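Local coordinates for nitrate transport protein nrtA (Synechocystis sp., PDB 2G29) that binds nitrate in the periplasm as the substrate-binding subunit of the NrtABCD ABC transporter, which takes up nitrate and probably also nitrite, at residues F39-D44 / E212-Q217; Y60-V65 / K257-A262; T161-T166 / T188-P193; D365-A370 / Q380-P385. All blocks are in the same frame, centred on the assembly; numbering follows the deposited sequence.

Contact 1. Residues F39-D44 / E212-Q217; sequences FIALTD and EPWPLQ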
loop_
_atom_site.group_PDB
_atom_site.type_symbol
_atom_site.label_atom_id
_atom_site.label_comp_id
_atom_site.label_asym_id
_atom_site.label_seq_id
_atom_site.Cartn_x
_atom_site.Cartn_y
_atom_site.Cartn_z
ATOM N N PHE A 39 11.107 0.572 5.349
ATOM C CA PHE A 39 9.654 0.769 5.552
ATOM C C PHE A 39 9.381 2.265 5.620
ATOM O O PHE A 39 10.292 3.050 5.921
ATOM C CB PHE A 39 9.137 0.109 6.850
ATOM C CG PHE A 39 9.516 0.837 8.116
ATOM C CD1 PHE A 39 8.620 1.721 8.726
ATOM C CD2 PHE A 39 10.787 0.645 8.694
ATOM C CE1 PHE A 39 8.973 2.399 9.890
ATOM C CE2 PHE A 39 11.146 1.307 9.838
ATOM C CZ PHE A 39 10.252 2.187 10.447
ATOM N N ILE A 40 8.142 2.636 5.325
ATOM C CA ILE A 40 7.692 4.010 5.450
ATOM C C ILE A 40 6.770 3.968 6.692
ATOM O O ILE A 40 6.087 2.935 6.947
ATOM C CB ILE A 40 6.949 4.462 4.166
ATOM C CG1 ILE A 40 7.933 4.623 2.991
ATOM C CG2 ILE A 40 6.240 5.772 4.394
ATOM C CD1 ILE A 40 8.831 3.459 2.747
ATOM N N ALA A 41 6.766 5.047 7.474
ATOM C CA ALA A 41 6.000 5.093 8.737
ATOM C C ALA A 41 4.507 5.087 8.483
ATOM O O ALA A 41 3.871 6.151 8.384
ATOM C CB ALA A 41 6.391 6.337 9.543
ATOM N N LEU A 42 3.985 3.870 8.383
ATOM C CA LEU A 42 2.590 3.554 8.093
ATOM C C LEU A 42 2.207 2.276 8.826
ATOM O O LEU A 42 3.019 1.350 8.896
ATOM C CB LEU A 42 2.431 3.302 6.593
ATOM C CG LEU A 42 2.750 4.526 5.744
ATOM C CD1 LEU A 42 3.105 4.082 4.335
ATOM C CD2 LEU A 42 1.581 5.483 5.750
ATOM N N THR A 43 0.967 2.201 9.304
ATOM C CA THR A 43 0.521 1.026 10.031
ATOM C C THR A 43 0.704 -0.252 9.230
ATOM O O THR A 43 0.999 -1.301 9.817
ATOM C CB THR A 43 -0.926 1.177 10.440
ATOM O OG1 THR A 43 -1.078 2.455 11.054
ATOM C CG2 THR A 43 -1.302 0.094 11.479
ATOM N N ASP A 44 0.564 -0.199 7.904
ATOM C CA ASP A 44 0.728 -1.418 7.126
ATOM C C ASP A 44 2.178 -1.920 6.980
ATOM O O ASP A 44 2.430 -2.937 6.328
ATOM C CB ASP A 44 0.011 -1.337 5.766
ATOM C CG ASP A 44 0.317 -0.075 4.991
ATOM O OD1 ASP A 44 1.434 0.436 5.052
ATOM O OD2 ASP A 44 -0.601 0.352 4.264
ATOM N N GLU A 212 -2.913 4.763 6.799
ATOM C CA GLU A 212 -2.928 5.005 8.243
ATOM C C GLU A 212 -1.465 5.086 8.709
ATOM O O GLU A 212 -0.579 4.408 8.165
ATOM C CB GLU A 212 -3.637 3.865 8.964
ATOM C CG GLU A 212 -5.130 3.662 8.636
ATOM C CD GLU A 212 -6.057 4.838 8.997
ATOM O OE1 GLU A 212 -5.613 5.828 9.644
ATOM O OE2 GLU A 212 -7.256 4.732 8.657
ATOM N N PRO A 213 -1.207 5.794 9.804
ATOM C CA PRO A 213 -2.141 6.520 10.682
ATOM C C PRO A 213 -2.493 7.946 10.262
ATOM O O PRO A 213 -3.217 8.641 10.978
ATOM C CB PRO A 213 -1.375 6.518 12.005
ATOM C CG PRO A 213 0.059 6.847 11.523
ATOM C CD PRO A 213 0.190 5.900 10.298
ATOM N N TRP A 214 -2.047 8.377 9.087
ATOM C CA TRP A 214 -2.232 9.786 8.758
ATOM C C TRP A 214 -3.648 10.296 8.551
ATOM O O TRP A 214 -3.910 11.459 8.878
ATOM C CB TRP A 214 -1.223 10.147 7.629
ATOM C CG TRP A 214 0.174 9.628 7.937
ATOM C CD1 TRP A 214 0.790 8.549 7.339
ATOM C CD2 TRP A 214 1.082 10.066 8.982
ATOM N NE1 TRP A 214 1.999 8.299 7.925
ATOM C CE2 TRP A 214 2.204 9.214 8.933
ATOM C CE3 TRP A 214 1.040 11.088 9.948
ATOM C CZ2 TRP A 214 3.297 9.354 9.810
ATOM C CZ3 TRP A 214 2.126 11.231 10.832
ATOM C CH2 TRP A 214 3.235 10.368 10.749
ATOM N N PRO A 215 -4.584 9.448 8.055
ATOM C CA PRO A 215 -5.964 9.947 7.895
ATOM C C PRO A 215 -6.535 10.255 9.289
ATOM O O PRO A 215 -7.158 11.271 9.491
ATOM C CB PRO A 215 -6.678 8.762 7.243
ATOM C CG PRO A 215 -5.557 8.145 6.367
ATOM C CD PRO A 215 -4.392 8.165 7.350
ATOM N N LEU A 216 -6.328 9.365 10.254
ATOM C CA LEU A 216 -6.876 9.636 11.578
ATOM C C LEU A 216 -6.159 10.815 12.221
ATOM O O LEU A 216 -6.798 11.617 12.914
ATOM C CB LEU A 216 -6.784 8.393 12.473
ATOM C CG LEU A 216 -7.300 8.596 13.931
ATOM C CD1 LEU A 216 -8.708 9.181 13.972
ATOM C CD2 LEU A 216 -7.318 7.257 14.642
ATOM N N GLN A 217 -4.844 10.959 12.002
ATOM C CA GLN A 217 -4.158 12.071 12.608
ATOM C C GLN A 217 -4.723 13.373 12.042
ATOM O O GLN A 217 -4.842 14.368 12.740
ATOM C CB GLN A 217 -2.660 11.986 12.345
ATOM C CG GLN A 217 -1.950 13.214 12.926
ATOM C CD GLN A 217 -0.447 13.107 12.882
ATOM O OE1 GLN A 217 0.200 13.662 11.991
ATOM N NE2 GLN A 217 0.119 12.372 13.838
HETATM O O HOH W 1 -0.952 2.157 6.582
#

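Contact 2. Residues Y60-V65 / K257-A262; sequences YGMPDV and KALLMA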
loop_
_atom_site.group_PDB
_atom_site.type_symbol
_atom_site.label_atom_id
_atom_site.label_comp_id
_atom_site.label_asym_id
_atom_site.label_seq_id
_atom_site.Cartn_x
_atom_site.Cartn_y
_atom_site.Cartn_z
ATOM N N TYR A 60 13.655 -17.541 12.635
ATOM C CA TYR A 60 14.049 -18.178 11.379
ATOM C C TYR A 60 15.517 -17.989 10.956
ATOM O O TYR A 60 15.825 -17.908 9.772
ATOM C CB TYR A 60 13.083 -17.759 10.239
ATOM C CG TYR A 60 11.688 -18.257 10.510
ATOM C CD1 TYR A 60 10.755 -17.459 11.160
ATOM C CD2 TYR A 60 11.362 -19.609 10.304
ATOM C CE1 TYR A 60 9.557 -17.982 11.626
ATOM C CE2 TYR A 60 10.163 -20.132 10.768
ATOM C CZ TYR A 60 9.264 -19.325 11.435
ATOM O OH TYR A 60 8.086 -19.857 11.954
ATOM N N GLY A 61 16.420 -17.900 11.937
ATOM C CA GLY A 61 17.840 -17.822 11.656
ATOM C C GLY A 61 18.457 -16.553 11.115
ATOM O O GLY A 61 19.591 -16.563 10.621
ATOM N N MET A 62 17.726 -15.452 11.245
ATOM C CA MET A 62 18.202 -14.176 10.758
ATOM C C MET A 62 17.983 -13.158 11.849
ATOM O O MET A 62 17.118 -12.286 11.755
ATOM C CB MET A 62 17.441 -13.821 9.484
ATOM C CG MET A 62 17.820 -14.786 8.355
ATOM S SD MET A 62 17.029 -14.362 6.871
ATOM C CE MET A 62 18.206 -13.123 6.271
ATOM N N PRO A 63 18.758 -13.265 12.933
ATOM C CA PRO A 63 18.574 -12.299 14.009
ATOM C C PRO A 63 19.238 -10.946 13.764
ATOM O O PRO A 63 19.147 -10.083 14.630
ATOM C CB PRO A 63 19.178 -13.009 15.212
ATOM C CG PRO A 63 20.283 -13.765 14.609
ATOM C CD PRO A 63 19.676 -14.341 13.349
ATOM N N ASP A 64 19.872 -10.744 12.608
ATOM C CA ASP A 64 20.553 -9.466 12.337
ATOM C C ASP A 64 19.872 -8.578 11.298
ATOM O O ASP A 64 20.479 -7.647 10.773
ATOM C CB ASP A 64 21.997 -9.720 11.914
ATOM C CG ASP A 64 22.741 -10.597 12.913
ATOM O OD1 ASP A 64 22.750 -10.252 14.107
ATOM O OD2 ASP A 64 23.297 -11.632 12.493
ATOM N N VAL A 65 18.617 -8.880 11.004
ATOM C CA VAL A 65 17.850 -8.090 10.032
ATOM C C VAL A 65 17.668 -6.655 10.524
ATOM O O VAL A 65 17.383 -6.433 11.701
ATOM C CB VAL A 65 16.453 -8.730 9.798
ATOM C CG1 VAL A 65 15.534 -7.789 8.971
ATOM C CG2 VAL A 65 16.629 -10.051 9.083
ATOM N N LYS A 257 13.457 -17.374 2.049
ATOM C CA LYS A 257 12.361 -18.193 2.559
ATOM C C LYS A 257 12.201 -17.931 4.063
ATOM O O LYS A 257 11.080 -17.825 4.589
ATOM C CB LYS A 257 12.629 -19.684 2.288
ATOM C CG LYS A 257 11.479 -20.582 2.744
ATOM C CD LYS A 257 11.796 -22.067 2.482
ATOM C CE LYS A 257 10.560 -22.937 2.604
ATOM N NZ LYS A 257 10.912 -24.386 2.332
ATOM N N ALA A 258 13.336 -17.784 4.748
ATOM C CA ALA A 258 13.323 -17.513 6.171
ATOM C C ALA A 258 12.671 -16.158 6.477
ATOM O O ALA A 258 11.844 -16.053 7.392
ATOM C CB ALA A 258 14.750 -17.587 6.728
ATOM N N LEU A 259 13.011 -15.127 5.699
ATOM C CA LEU A 259 12.395 -13.803 5.900
ATOM C C LEU A 259 10.885 -13.884 5.658
ATOM O O LEU A 259 10.099 -13.284 6.406
ATOM C CB LEU A 259 12.966 -12.759 4.933
ATOM C CG LEU A 259 14.369 -12.233 5.142
ATOM C CD1 LEU A 259 14.625 -11.216 4.023
ATOM C CD2 LEU A 259 14.498 -11.572 6.526
ATOM N N LEU A 260 10.473 -14.587 4.590
ATOM C CA LEU A 260 9.069 -14.707 4.251
ATOM C C LEU A 260 8.288 -15.386 5.354
ATOM O O LEU A 260 7.229 -14.945 5.707
ATOM C CB LEU A 260 8.890 -15.460 2.929
ATOM C CG LEU A 260 8.050 -14.853 1.810
ATOM C CD1 LEU A 260 7.711 -15.963 0.827
ATOM C CD2 LEU A 260 6.796 -14.115 2.315
ATOM N N MET A 261 8.827 -16.479 5.900
ATOM C CA MET A 261 8.113 -17.162 6.974
ATOM C C MET A 261 8.024 -16.248 8.202
ATOM O O MET A 261 6.985 -16.222 8.859
ATOM C CB MET A 261 8.815 -18.474 7.334
ATOM C CG MET A 261 8.743 -19.487 6.181
ATOM S SD MET A 261 9.377 -21.159 6.617
ATOM C CE MET A 261 10.954 -20.788 6.806
ATOM N N ALA A 262 9.082 -15.504 8.502
ATOM C CA ALA A 262 9.042 -14.585 9.639
ATOM C C ALA A 262 7.973 -13.523 9.415
ATOM O O ALA A 262 7.210 -13.201 10.331
ATOM C CB ALA A 262 10.384 -13.928 9.830
#

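Contact 3. Residues T161-T166 / T188-P193; sequences TFPGGT and TIVVPP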
loop_
_atom_site.group_PDB
_atom_site.type_symbol
_atom_site.label_atom_id
_atom_site.label_comp_id
_atom_site.label_asym_id
_atom_site.label_seq_id
_atom_site.Cartn_x
_atom_site.Cartn_y
_atom_site.Cartn_z
ATOM N N THR A 161 1.212 9.643 -3.058
ATOM C CA THR A 161 2.487 9.264 -2.462
ATOM C C THR A 161 3.654 8.871 -3.365
ATOM O O THR A 161 4.775 8.771 -2.888
ATOM C CB THR A 161 2.201 8.100 -1.512
ATOM O OG1 THR A 161 1.678 7.035 -2.287
ATOM C CG2 THR A 161 1.181 8.487 -0.460
ATOM N N PHE A 162 3.376 8.623 -4.635
ATOM C CA PHE A 162 4.382 8.203 -5.595
ATOM C C PHE A 162 3.654 8.076 -6.912
ATOM O O PHE A 162 2.554 7.509 -6.952
ATOM C CB PHE A 162 4.966 6.812 -5.242
ATOM C CG PHE A 162 6.182 6.451 -6.059
ATOM C CD1 PHE A 162 7.408 7.060 -5.797
ATOM C CD2 PHE A 162 6.072 5.572 -7.130
ATOM C CE1 PHE A 162 8.526 6.788 -6.594
ATOM C CE2 PHE A 162 7.194 5.294 -7.940
ATOM C CZ PHE A 162 8.405 5.895 -7.671
ATOM N N PRO A 163 4.244 8.569 -8.016
ATOM C CA PRO A 163 3.525 8.447 -9.300
ATOM C C PRO A 163 3.361 7.016 -9.757
ATOM O O PRO A 163 4.337 6.296 -9.897
ATOM C CB PRO A 163 4.375 9.279 -10.278
ATOM C CG PRO A 163 5.332 10.095 -9.380
ATOM C CD PRO A 163 5.574 9.204 -8.161
ATOM N N GLY A 164 2.115 6.598 -9.975
ATOM C CA GLY A 164 1.865 5.246 -10.413
ATOM C C GLY A 164 1.661 4.336 -9.213
ATOM O O GLY A 164 1.338 3.144 -9.370
ATOM N N GLY A 165 1.826 4.896 -8.009
ATOM C CA GLY A 165 1.647 4.081 -6.824
ATOM C C GLY A 165 0.203 3.848 -6.449
ATOM O O GLY A 165 -0.701 4.346 -7.122
ATOM N N THR A 166 -0.028 3.094 -5.375
ATOM C CA THR A 166 -1.397 2.806 -4.962
ATOM C C THR A 166 -2.251 4.061 -4.689
ATOM O O THR A 166 -3.350 4.166 -5.229
ATOM C CB THR A 166 -1.406 1.920 -3.666
ATOM O OG1 THR A 166 -0.704 2.622 -2.641
ATOM C CG2 THR A 166 -0.720 0.543 -3.883
ATOM N N THR A 188 -1.965 16.229 -9.955
ATOM C CA THR A 188 -1.483 15.434 -8.840
ATOM C C THR A 188 -0.087 15.902 -8.475
ATOM O O THR A 188 0.683 16.369 -9.331
ATOM C CB THR A 188 -1.444 13.903 -9.160
ATOM O OG1 THR A 188 -0.740 13.676 -10.377
ATOM C CG2 THR A 188 -2.849 13.317 -9.230
ATOM N N ILE A 189 0.228 15.846 -7.182
ATOM C CA ILE A 189 1.569 16.181 -6.698
ATOM C C ILE A 189 1.973 15.056 -5.753
ATOM O O ILE A 189 1.108 14.372 -5.200
ATOM C CB ILE A 189 1.656 17.530 -5.931
ATOM C CG1 ILE A 189 0.745 17.564 -4.694
ATOM C CG2 ILE A 189 1.290 18.680 -6.887
ATOM C CD1 ILE A 189 1.032 18.798 -3.785
ATOM N N VAL A 190 3.279 14.858 -5.580
ATOM C CA VAL A 190 3.776 13.830 -4.661
ATOM C C VAL A 190 4.195 14.456 -3.339
ATOM O O VAL A 190 4.938 15.438 -3.342
ATOM C CB VAL A 190 5.019 13.147 -5.240
ATOM C CG1 VAL A 190 5.586 12.143 -4.229
ATOM C CG2 VAL A 190 4.675 12.442 -6.540
ATOM N N VAL A 191 3.728 13.877 -2.224
ATOM C CA VAL A 191 4.130 14.319 -0.888
ATOM C C VAL A 191 4.480 13.031 -0.098
ATOM O O VAL A 191 3.707 12.064 -0.110
ATOM C CB VAL A 191 2.970 15.070 -0.124
ATOM C CG1 VAL A 191 3.413 15.420 1.286
ATOM C CG2 VAL A 191 2.582 16.360 -0.880
ATOM N N PRO A 192 5.642 12.987 0.576
ATOM C CA PRO A 192 5.978 11.774 1.358
ATOM C C PRO A 192 4.859 11.517 2.388
ATOM O O PRO A 192 4.334 12.455 2.991
ATOM C CB PRO A 192 7.297 12.150 2.046
ATOM C CG PRO A 192 7.927 13.150 1.081
ATOM C CD PRO A 192 6.736 13.981 0.618
ATOM N N PRO A 193 4.516 10.250 2.632
ATOM C CA PRO A 193 3.448 9.946 3.588
ATOM C C PRO A 193 3.505 10.643 4.929
ATOM O O PRO A 193 2.493 11.199 5.368
ATOM C CB PRO A 193 3.520 8.420 3.727
ATOM C CG PRO A 193 3.907 8.004 2.296
ATOM C CD PRO A 193 5.009 9.036 1.956
#

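Contact 4. Residues D365-A370 / Q380-P385; sequences DLWREA and QIPSSP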
loop_
_atom_site.group_PDB
_atom_site.type_symbol
_atom_site.label_atom_id
_atom_site.label_comp_id
_atom_site.label_asym_id
_atom_site.label_seq_id
_atom_site.Cartn_x
_atom_site.Cartn_y
_atom_site.Cartn_z
ATOM N N ASP A 365 4.599 -18.282 -5.888
ATOM C CA ASP A 365 5.128 -19.648 -5.739
ATOM C C ASP A 365 5.980 -19.726 -4.462
ATOM O O ASP A 365 5.886 -20.709 -3.725
ATOM C CB ASP A 365 5.961 -20.089 -6.961
ATOM C CG ASP A 365 7.149 -19.169 -7.251
ATOM O OD1 ASP A 365 6.989 -17.931 -7.267
ATOM O OD2 ASP A 365 8.250 -19.719 -7.480
ATOM N N LEU A 366 6.805 -18.716 -4.191
ATOM C CA LEU A 366 7.600 -18.675 -2.955
ATOM C C LEU A 366 6.657 -18.533 -1.748
ATOM O O LEU A 366 6.916 -19.102 -0.678
ATOM C CB LEU A 366 8.609 -17.509 -3.006
ATOM C CG LEU A 366 9.671 -17.651 -4.089
ATOM C CD1 LEU A 366 10.695 -16.546 -4.000
ATOM C CD2 LEU A 366 10.397 -19.005 -3.866
ATOM N N TRP A 367 5.552 -17.790 -1.905
ATOM C CA TRP A 367 4.618 -17.635 -0.812
ATOM C C TRP A 367 4.007 -18.984 -0.466
ATOM O O TRP A 367 3.954 -19.357 0.718
ATOM C CB TRP A 367 3.536 -16.588 -1.173
ATOM C CG TRP A 367 2.626 -16.203 -0.015
ATOM C CD1 TRP A 367 2.720 -15.071 0.748
ATOM C CD2 TRP A 367 1.489 -16.935 0.494
ATOM N NE1 TRP A 367 1.733 -15.048 1.700
ATOM C CE2 TRP A 367 0.955 -16.170 1.560
ATOM C CE3 TRP A 367 0.872 -18.153 0.151
ATOM C CZ2 TRP A 367 -0.175 -16.579 2.298
ATOM C CZ3 TRP A 367 -0.251 -18.567 0.879
ATOM C CH2 TRP A 367 -0.764 -17.775 1.942
ATOM N N ARG A 368 3.549 -19.730 -1.474
ATOM C CA ARG A 368 2.970 -21.055 -1.201
ATOM C C ARG A 368 3.986 -21.997 -0.572
ATOM O O ARG A 368 3.613 -22.789 0.309
ATOM C CB ARG A 368 2.396 -21.673 -2.482
ATOM C CG ARG A 368 1.061 -21.061 -2.906
ATOM C CD ARG A 368 0.488 -21.806 -4.137
ATOM N NE ARG A 368 1.169 -21.444 -5.375
ATOM C CZ ARG A 368 1.822 -22.291 -6.157
ATOM N NH1 ARG A 368 1.895 -23.593 -5.841
ATOM N NH2 ARG A 368 2.439 -21.846 -7.246
ATOM N N GLU A 369 5.250 -21.935 -0.994
ATOM C CA GLU A 369 6.251 -22.827 -0.393
ATOM C C GLU A 369 6.447 -22.490 1.072
ATOM O O GLU A 369 6.532 -23.390 1.921
ATOM C CB GLU A 369 7.567 -22.737 -1.159
ATOM C CG GLU A 369 7.447 -23.471 -2.505
ATOM C CD GLU A 369 8.453 -23.039 -3.543
ATOM O OE1 GLU A 369 9.502 -22.464 -3.169
ATOM O OE2 GLU A 369 8.193 -23.290 -4.750
ATOM N N ALA A 370 6.469 -21.202 1.403
ATOM C CA ALA A 370 6.635 -20.813 2.794
ATOM C C ALA A 370 5.413 -21.159 3.626
ATOM O O ALA A 370 5.547 -21.597 4.771
ATOM C CB ALA A 370 6.922 -19.302 2.863
ATOM N N GLN A 380 -6.577 -21.752 3.690
ATOM C CA GLN A 380 -6.041 -20.395 3.758
ATOM C C GLN A 380 -4.992 -20.165 2.669
ATOM O O GLN A 380 -4.401 -19.093 2.591
ATOM C CB GLN A 380 -5.428 -20.139 5.136
ATOM C CG GLN A 380 -6.472 -19.890 6.226
ATOM C CD GLN A 380 -5.859 -19.753 7.605
ATOM O OE1 GLN A 380 -4.755 -19.229 7.763
ATOM N NE2 GLN A 380 -6.581 -20.217 8.618
ATOM N N ILE A 381 -4.756 -21.182 1.852
ATOM C CA ILE A 381 -3.809 -21.088 0.739
ATOM C C ILE A 381 -4.626 -21.137 -0.556
ATOM O O ILE A 381 -5.134 -22.190 -0.946
ATOM C CB ILE A 381 -2.795 -22.253 0.743
ATOM C CG1 ILE A 381 -1.910 -22.154 1.986
ATOM C CG2 ILE A 381 -1.947 -22.217 -0.546
ATOM C CD1 ILE A 381 -0.939 -23.299 2.158
ATOM N N PRO A 382 -4.757 -19.995 -1.251
ATOM C CA PRO A 382 -5.526 -19.937 -2.501
ATOM C C PRO A 382 -5.094 -20.958 -3.552
ATOM O O PRO A 382 -3.892 -21.196 -3.740
ATOM C CB PRO A 382 -5.298 -18.505 -2.984
ATOM C CG PRO A 382 -5.112 -17.738 -1.684
ATOM C CD PRO A 382 -4.213 -18.664 -0.903
ATOM N N SER A 383 -6.089 -21.522 -4.235
ATOM C CA SER A 383 -5.902 -22.530 -5.284
ATOM C C SER A 383 -5.566 -21.909 -6.625
ATOM O O SER A 383 -5.184 -22.612 -7.564
ATOM C CB SER A 383 -7.173 -23.371 -5.454
ATOM O OG SER A 383 -7.311 -24.279 -4.376
ATOM N N SER A 384 -5.742 -20.597 -6.736
ATOM C CA SER A 384 -5.421 -19.952 -8.002
ATOM C C SER A 384 -4.821 -18.573 -7.774
ATOM O O SER A 384 -5.101 -17.930 -6.779
ATOM C CB SER A 384 -6.668 -19.806 -8.870
ATOM O OG SER A 384 -7.534 -18.813 -8.386
ATOM N N PRO A 385 -3.988 -18.107 -8.709
ATOM C CA PRO A 385 -3.355 -16.794 -8.593
ATOM C C PRO A 385 -4.302 -15.657 -8.902
ATOM O O PRO A 385 -3.898 -14.507 -8.855
ATOM C CB PRO A 385 -2.194 -16.864 -9.590
ATOM C CG PRO A 385 -1.962 -18.325 -9.759
ATOM C CD PRO A 385 -3.371 -18.877 -9.796
#

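Contact 1. Residues F39-D44 / E212-Q217
Two lobes of a periplasmic-binding-protein fold meet here beside the nitrate cleft: 39-44 runs from the last residue of strand 36-39 of one sheet into the loop after it, and 212-217 follows strand 207-211 of the other to start helix 214-221. Trp214 reaches across with the pyrrole side of its indole leading, CG turned anti to the carbonyl carbon (chi1 -47°). Its NE1 donates to Ala41 O at 2.9 Å, meeting the carbonyl almost along the C=O axis (169°), with the oxygen close to the indole plane. At the same edge Leu42 arrives at about a right angle, its CD2 methyl 3.5 Å from Trp214 CD1, while Pro213 CG lies over one indole face, 4.1 Å above the centre of the Trp214 ring. The ring is thus pinned in rotation by one polar and two apolar neighbours. An alanine in place of Trp214 would probably lose the tie to Ala41 O and leave the Leu42 methyl less well packed next to the anion site. That site is close: the Leu42 side chain approaches a bound nitrate to about 3 Å and touches the nitrate-binding Trp73. Glu212, before a cis peptide to Pro213, has its carboxylate in a salt bridge with Arg299 and offers its carbonyl to the other lobe. Thr43 N donates to Glu212 O at 2.9 Å, from above the carbonyl plane. The same oxygen receives a water hydrogen bond (2.8 Å from Glu212 O), and that water accepts from Asp44 N at 3.1 Å.

Contact 2. Residues Y60-V65 / K257-A262
Tyr60 carries the tight half of this contact, lying against one side of helix 253-271 just after helix 56-59 ends in a Schellman motif with Gly61, at positive phi, as C-prime residue. Its CG is anti to the carbonyl carbon (chi1 -64°), which sets the ring against the helix with Met261 CB over one face, 4.0 Å from the Tyr60 ring centroid and only 9° off the normal. Met261 then bends at chi3 to set CE 3.7 Å from Tyr60 CD2; its SD stands obliquely to the ring, 5.1 Å from the Tyr60 centroid, a Met-aromatic contact. Along the same helix Ala258 CB presses to 3.2 Å from Tyr60 O, and Ala262 CB meets Tyr60 CD1 at 3.8 Å. An alanine in place of Tyr60 would probably lose the ring cover over Met261 CB and the packing on Ala262. Further along, Met62 SD and Val65 CG2 both close on Leu259 CD2, the latter at 3.7 Å. The solvent side is looser: Pro63 and Asp64, in the middle of a type I turn, and Lys257 are exposed and take no part. Tyr57 of helix 56-59 covers Leu259 and Ala262, helix 364-373 packs on Met261 through Ala370 and Ala373, and Leu260 touches strand 115-120 through Leu118 and Ala119.

Contact 3. Residues T161-T166 / T188-P193
Residues 161-166 leave the end of strand 157-160 beside 188-193, which holds the end of the parallel strand 187-190 and the loop after it; the backbones are closest at Thr161 and Val190, CA atoms 5.2 Å apart, and no hydrogen bond joins the two segments themselves. They belong to a beta-alpha-beta crossover through helix 166-177, a unit of the periplasmic-binding-protein fold; Ile189 and Val191 hydrogen-bond with the backbone of Met160. Across the segments the contact is van der Waals, side chains against each other and against backbone. Val190 spreads its two branches over the other segment: CG1, anti to its own backbone N (chi1 176°), sits 3.7 Å from Thr161 O, and CG2 lies 3.7 Å from Pro163 CD, the proline and valine crossing at about a right angle. Thr161 directs its CB away overall, yet with OG1 between backbone N and carbonyl carbon, CG2 is left beside the N and meets Pro193 CG at 3.9 Å. This end of the contact faces the binding pocket: the Thr161 side chain approaches that of the nitrate-binding His167 to about 3 Å, Pro193 comes within about 3 Å of a bound nitrate, and both touch Trp73. Beyond Thr161 a type II turn from Phe162 to Gly165 leads into the helix, with Gly164 at positive phi, where a side chain would collide with the preceding carbonyl oxygen, and Gly165 at the N-cap. Gly165 N donates to Phe162 O at 2.9 Å, while Pro163 CD rests 3.5 Å above the plane of the Phe162 ring, offset toward its rim.

Contact 4. Residues D365-A370 / Q380-P385
The Trp367 indole presents its six-membered ring to the loop, with Gln380 O at the edge near the ring plane, 3.9 Å from Trp367 CH2. Ile381 and Pro382 approach at a slant: CZ3 of Trp367 is 4.1 Å from Ile381 CG1 and 4.3 Å from Pro382 CD. Tyr329, outside the two segments, pairs edge-to-face with the indole. Trp367 gets there by holding CG anti to the backbone N (chi1 -171°), so that the six-membered ring reaches the loop following helix 364-373. One residue on, Arg368 crosses Ile381 at about a right angle, its CG 4.0 Å from Ile381 CG2. Ile381 thus spreads over both, CG1 on the indole and CG2 on the arginine stem. The polar ends are engaged outside the two segments: Trp367 NE1 is hydrogen-bonded to Ser328 OG, Arg368 NE forms a salt bridge with Glu364, and Gln380 OE1 takes a hydrogen bond from Trp323 NE1. The returning loop is therefore laid on its own helix near the surface, far from the nitrate site. With no hydrogen bond between the segments, cohesion across them comes from modest apolar packing without directional bonds.

Overall arrangement
The four contacts form two touching pairs. Contacts 1 and 3, centres 14 Å apart, meet where Pro193 packs on Trp214, Ile40 and Leu42, and both border the nitrate cleft. Contacts 2 and 4, centres 19 Å apart, join through helices 253-271 and 364-373, with Leu260 and Met261 on Ala370, away from the nitrate site. Contact 3 lies across the chain's centre from both, 30 Å between centres. Along the chain contacts 1 and 2 interleave, both spanning contact 3, and contact 4 follows. Contact 1 joins segments following strands of the two different sheets, contact 3 belongs to the second, and contacts 2 and 4 pack loops on those helices beside edge strand 115-120 of the first.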